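Side-chain contacts in CurK, CurL fusion protein (Moorea producens 3L, PDB 4MYZ), which joins the CurK C-terminal and CurL N-terminal docking domains in one engineered chain, domains that probably pair successive modules of the curacin A polyketide synthase: residues E12-E15 with I16-E19; D66-S69 with K70-Y74. All coordinates share one frame; numbering follows the deposited sequence.

Contact 1 (E12-E15 with I16-E19); sequences ELSE and IELE
Ser14 and Glu17 bind each other reciprocally in a capping box that starts helix 15-32 in the CurK part of the fusion. Ser14 OG, between its own backbone N and carbonyl carbon at chi1 70°, accepts from Glu17 N at 3.1 Å. In return Ser14 N gives a nearly straight bond (172°) to the anti lone pair of Glu17 OE1, 3.0 Å away. Serine suits the N-cap because its short hydroxyl can reach an amide of the first turn, and glutamate, extended beyond CG, is long enough to reach back. With an alanine here, Glu17 N would probably lose its capping acceptor, leaving the box only its return bond from Ser14 N. Ordinary helical bonding follows: Leu18 N donates to Ser14 O at 2.8 Å, and Glu19 N to Glu15 O.

The apolar contact is a hydrophobic staple, formed by the residue before the cap and the fourth residue of the helix. Leu13 CB lies 4.4 Å from Leu18 CB, while Leu13 CD2 lies against Glu17 CB at 4.0 Å.

A water joins the acidic pair, donating to Glu15 OE2 and to Glu19 OE2, each at 2.7 Å. The carboxylates are turned 81° apart, and the shared water is likely to ease their repulsion; acidic groups are probably also stabilised near a helix N-terminus, the positive end of the helix dipole.

Leu13, Glu15, Leu18 and Glu19 pack on Leu57 and Leu61 of the second subunit, so this first turn lies against that chain's helix 56-71.

Contact 2 (D66-S69 with K70-Y74); sequences DARS and KLEKY
Glu72 OE1 is held by two waters that both lead back to Ser69. One donates to OE1 at 3.1 Å and to Ser69 O; the other donates to OE1 at 3.0 Å and also bonds Ser69 OG, whose stronger partner is Lys65 O one turn earlier. Glu72 has CG set between its backbone N and carbonyl carbon (chi1 65°), which folds the chain back over the preceding turn: CG sits 3.3 Å from Ser69 O and equally near Arg68 O.

The other carboxylate oxygen turns to Arg68. Arg68 NE and Glu72 OE2 form a long salt bridge of 3.5 Å, the guanidinium and carboxylate planes being 75° apart and the oxygen approaching obliquely. A water at the guanidinium edge, in its plane, accepts from Arg68 NE at 3.1 Å. Arginine suits the site because its chain, extended from CG to NE, reaches Glu72 one turn on. Its NH2 also makes a long, weak ion pair with Glu25 in the CurK part of the second subunit.

Beneath the polar groups, Glu72 N donates to Arg68 O at 2.9 Å, and Leu71 N to Ala67 O. Further on the spacing shortens: Lys73 N bonds Lys70 O and Tyr74 N bonds Leu71 O, three residues back. On the buried side, Leu71 packs on Leu71 of the second subunit, where Ala67 also packs on that leucine, its small side chain probably allowing the close approach.

With a long salt bridge to Arg68 and two waters shared with Ser69, the Glu72 carboxylate is probably held over this CurL turn largely through solvent, while backbone bonds hold the turn itself and its leucine side joins the subunits.

Contact 1 opens the CurK helix 15-32 and contact 2 lies at the far end of the CurL helix 56-71, so the two belong to different parts of the engineered chain. They stand on opposite sides of the chain's centre, their own centres 28 Å apart and their nearest atoms about 16 Å, without touching. What they share is the second subunit: contact 1 rests on the CurL helix of that chain, while contact 2 meets both its CurL helix and, through Arg68, its CurK helix. Leucines face the partner in both, and acidic side chains with bridging waters lie beside them. Neither surrounds a ligand; both contribute side chains to the interface between the two chains.

Contact 1 (E12-E15 with I16-E19)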
loop_
_atom_site.group_PDB
_atom_site.type_symbol
_atom_site.label_atom_id
_atom_site.label_comp_id
_atom_site.label_asym_id
_atom_site.label_seq_id
_atom_site.Cartn_x
_atom_site.Cartn_y
_atom_site.Cartn_z
ATOM N N GLU B 12 17.332 -3.398 3.747
ATOM C CA GLU B 12 18.465 -3.883 2.954
ATOM C C GLU B 12 18.140 -4.002 1.461
ATOM O O GLU B 12 19.051 -4.144 0.643
ATOM C CB GLU B 12 18.965 -5.215 3.503
ATOM C CG GLU B 12 19.657 -5.048 4.846
ATOM C CD GLU B 12 19.897 -6.359 5.572
ATOM O OE1 GLU B 12 19.640 -7.436 4.987
ATOM O OE2 GLU B 12 20.342 -6.306 6.741
ATOM N N LEU B 13 16.860 -3.919 1.114
ATOM C CA LEU B 13 16.432 -4.000 -0.290
ATOM C C LEU B 13 16.869 -2.753 -1.054
ATOM O O LEU B 13 16.729 -1.628 -0.559
ATOM C CB LEU B 13 14.907 -4.120 -0.386
ATOM C CG LEU B 13 14.225 -5.318 0.273
ATOM C CD1 LEU B 13 12.713 -5.183 0.224
ATOM C CD2 LEU B 13 14.675 -6.606 -0.402
ATOM N N SER B 14 17.324 -2.941 -2.292
ATOM C CA SER B 14 17.552 -1.812 -3.183
ATOM C C SER B 14 16.203 -1.203 -3.525
ATOM O O SER B 14 15.164 -1.834 -3.312
ATOM C CB SER B 14 18.211 -2.265 -4.479
ATOM O OG SER B 14 17.343 -3.029 -5.312
ATOM N N GLU B 15 16.213 0.004 -4.080
ATOM C CA GLU B 15 14.961 0.638 -4.478
ATOM C C GLU B 15 14.160 -0.250 -5.439
ATOM O O GLU B 15 12.951 -0.385 -5.319
ATOM C CB GLU B 15 15.184 2.015 -5.114
ATOM C CG GLU B 15 13.934 2.877 -5.180
ATOM C CD GLU B 15 13.495 3.447 -3.809
ATOM O OE1 GLU B 15 14.280 3.544 -2.817
ATOM O OE2 GLU B 15 12.327 3.812 -3.710
ATOM N N ILE B 16 14.836 -0.850 -6.420
ATOM C CA ILE B 16 14.170 -1.706 -7.402
ATOM C C ILE B 16 13.617 -2.975 -6.740
ATOM O O ILE B 16 12.482 -3.375 -7.021
ATOM C CB ILE B 16 15.113 -2.033 -8.578
ATOM C CG1 ILE B 16 15.352 -0.750 -9.385
ATOM C CG2 ILE B 16 14.514 -3.143 -9.450
ATOM C CD1 ILE B 16 16.390 -0.860 -10.466
ATOM N N GLU B 17 14.381 -3.576 -5.824
ATOM C CA GLU B 17 13.883 -4.736 -5.065
ATOM C C GLU B 17 12.696 -4.385 -4.175
ATOM O O GLU B 17 11.780 -5.174 -4.028
ATOM C CB GLU B 17 14.979 -5.340 -4.199
ATOM C CG GLU B 17 16.092 -5.999 -4.983
ATOM C CD GLU B 17 17.224 -6.492 -4.102
ATOM O OE1 GLU B 17 17.641 -5.778 -3.148
ATOM O OE2 GLU B 17 17.740 -7.604 -4.381
ATOM N N LEU B 18 12.713 -3.199 -3.594
ATOM C CA LEU B 18 11.589 -2.704 -2.805
ATOM C C LEU B 18 10.324 -2.559 -3.649
ATOM O O LEU B 18 9.239 -3.020 -3.261
ATOM C CB LEU B 18 11.988 -1.384 -2.140
ATOM C CG LEU B 18 10.890 -0.581 -1.455
ATOM C CD1 LEU B 18 10.316 -1.370 -0.278
ATOM C CD2 LEU B 18 11.391 0.787 -1.030
ATOM N N GLU B 19 10.467 -1.966 -4.836
ATOM C CA GLU B 19 9.349 -1.885 -5.776
ATOM C C GLU B 19 8.796 -3.265 -6.114
ATOM O O GLU B 19 7.576 -3.458 -6.102
ATOM C CB GLU B 19 9.766 -1.121 -7.043
ATOM C CG GLU B 19 10.045 0.343 -6.823
ATOM C CD GLU B 19 10.635 1.057 -8.003
ATOM O OE1 GLU B 19 10.703 0.470 -9.103
ATOM O OE2 GLU B 19 11.059 2.228 -7.845
HETATM O O HOH W 1 10.993 4.216 -6.012
#

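Contact 2 (D66-S69 with K70-Y74)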
loop_
_atom_site.group_PDB
_atom_site.type_symbol
_atom_site.label_atom_id
_atom_site.label_comp_id
_atom_site.label_asym_id
_atom_site.label_seq_id
_atom_site.Cartn_x
_atom_site.Cartn_y
_atom_site.Cartn_z
ATOM N N ASP B 66 -7.941 0.262 -1.087
ATOM C CA ASP B 66 -8.828 -0.904 -1.192
ATOM C C ASP B 66 -8.826 -1.689 0.130
ATOM O O ASP B 66 -9.887 -2.119 0.616
ATOM C CB ASP B 66 -8.418 -1.825 -2.337
ATOM C CG ASP B 66 -8.703 -1.239 -3.722
ATOM O OD1 ASP B 66 -9.546 -0.328 -3.831
ATOM O OD2 ASP B 66 -8.043 -1.703 -4.683
ATOM N N ALA B 67 -7.658 -1.925 0.707
ATOM C CA ALA B 67 -7.567 -2.661 1.982
ATOM C C ALA B 67 -8.300 -1.902 3.077
ATOM O O ALA B 67 -9.024 -2.508 3.858
ATOM C CB ALA B 67 -6.128 -2.889 2.380
ATOM N N ARG B 68 -8.110 -0.594 3.150
ATOM C CA ARG B 68 -8.779 0.223 4.189
ATOM C C ARG B 68 -10.285 0.173 4.011
ATOM O O ARG B 68 -11.026 -0.003 4.995
ATOM C CB ARG B 68 -8.289 1.685 4.131
ATOM C CG ARG B 68 -9.009 2.612 5.142
ATOM C CD ARG B 68 -8.740 4.070 4.824
ATOM N NE ARG B 68 -9.541 4.981 5.641
ATOM C CZ ARG B 68 -9.398 6.304 5.624
ATOM N NH1 ARG B 68 -10.156 7.058 6.419
ATOM N NH2 ARG B 68 -8.495 6.880 4.826
ATOM N N SER B 69 -10.772 0.264 2.792
ATOM C CA SER B 69 -12.204 0.252 2.542
ATOM C C SER B 69 -12.814 -1.049 3.006
ATOM O O SER B 69 -13.889 -1.050 3.626
ATOM C CB SER B 69 -12.516 0.477 1.085
ATOM O OG SER B 69 -12.169 1.801 0.723
ATOM N N LYS B 70 -12.147 -2.155 2.749
ATOM C CA LYS B 70 -12.684 -3.426 3.198
ATOM C C LYS B 70 -12.597 -3.563 4.729
ATOM O O LYS B 70 -13.566 -3.987 5.409
ATOM C CB LYS B 70 -11.966 -4.579 2.535
ATOM C CG LYS B 70 -12.522 -5.912 2.999
ATOM C CD LYS B 70 -12.211 -7.036 2.054
ATOM C CE LYS B 70 -12.736 -8.338 2.621
ATOM N NZ LYS B 70 -13.545 -9.061 1.625
ATOM N N LEU B 71 -11.455 -3.228 5.303
ATOM C CA LEU B 71 -11.265 -3.401 6.741
ATOM C C LEU B 71 -12.198 -2.538 7.558
ATOM O O LEU B 71 -12.627 -2.944 8.666
ATOM C CB LEU B 71 -9.817 -3.159 7.139
ATOM C CG LEU B 71 -8.865 -4.277 6.735
ATOM C CD1 LEU B 71 -7.432 -3.771 6.780
ATOM C CD2 LEU B 71 -9.047 -5.521 7.608
ATOM N N GLU B 72 -12.569 -1.375 7.033
ATOM C CA GLU B 72 -13.431 -0.470 7.803
ATOM C C GLU B 72 -14.856 -0.996 7.935
ATOM O O GLU B 72 -15.593 -0.564 8.814
ATOM C CB GLU B 72 -13.386 0.962 7.294
ATOM C CG GLU B 72 -13.912 1.273 5.920
ATOM C CD GLU B 72 -13.444 2.654 5.410
ATOM O OE1 GLU B 72 -13.845 3.025 4.295
ATOM O OE2 GLU B 72 -12.674 3.379 6.093
ATOM N N LYS B 73 -15.218 -1.990 7.135
ATOM C CA LYS B 73 -16.518 -2.654 7.282
ATOM C C LYS B 73 -16.560 -3.585 8.499
ATOM O O LYS B 73 -17.645 -3.917 9.002
ATOM C CB LYS B 73 -16.876 -3.415 6.005
ATOM C CG LYS B 73 -16.971 -2.504 4.786
ATOM C CD LYS B 73 -17.432 -3.233 3.551
ATOM C CE LYS B 73 -17.545 -2.248 2.391
ATOM N NZ LYS B 73 -17.886 -2.956 1.134
ATOM N N TYR B 74 -15.388 -3.992 8.976
ATOM C CA TYR B 74 -15.273 -4.994 10.038
ATOM C C TYR B 74 -14.635 -4.455 11.333
ATOM O O TYR B 74 -14.905 -4.942 12.423
ATOM C CB TYR B 74 -14.414 -6.147 9.536
ATOM C CG TYR B 74 -15.075 -6.904 8.415
ATOM C CD1 TYR B 74 -15.984 -7.901 8.683
ATOM C CD2 TYR B 74 -14.802 -6.622 7.104
ATOM C CE1 TYR B 74 -16.607 -8.597 7.687
ATOM C CE2 TYR B 74 -15.404 -7.315 6.078
ATOM C CZ TYR B 74 -16.296 -8.313 6.362
ATOM O OH TYR B 74 -16.940 -9.020 5.384
HETATM O O HOH W 2 -11.217 3.909 7.985
HETATM O O HOH W 3 -15.952 0.920 3.435
HETATM O O HOH W 4 -15.036 2.868 1.598
#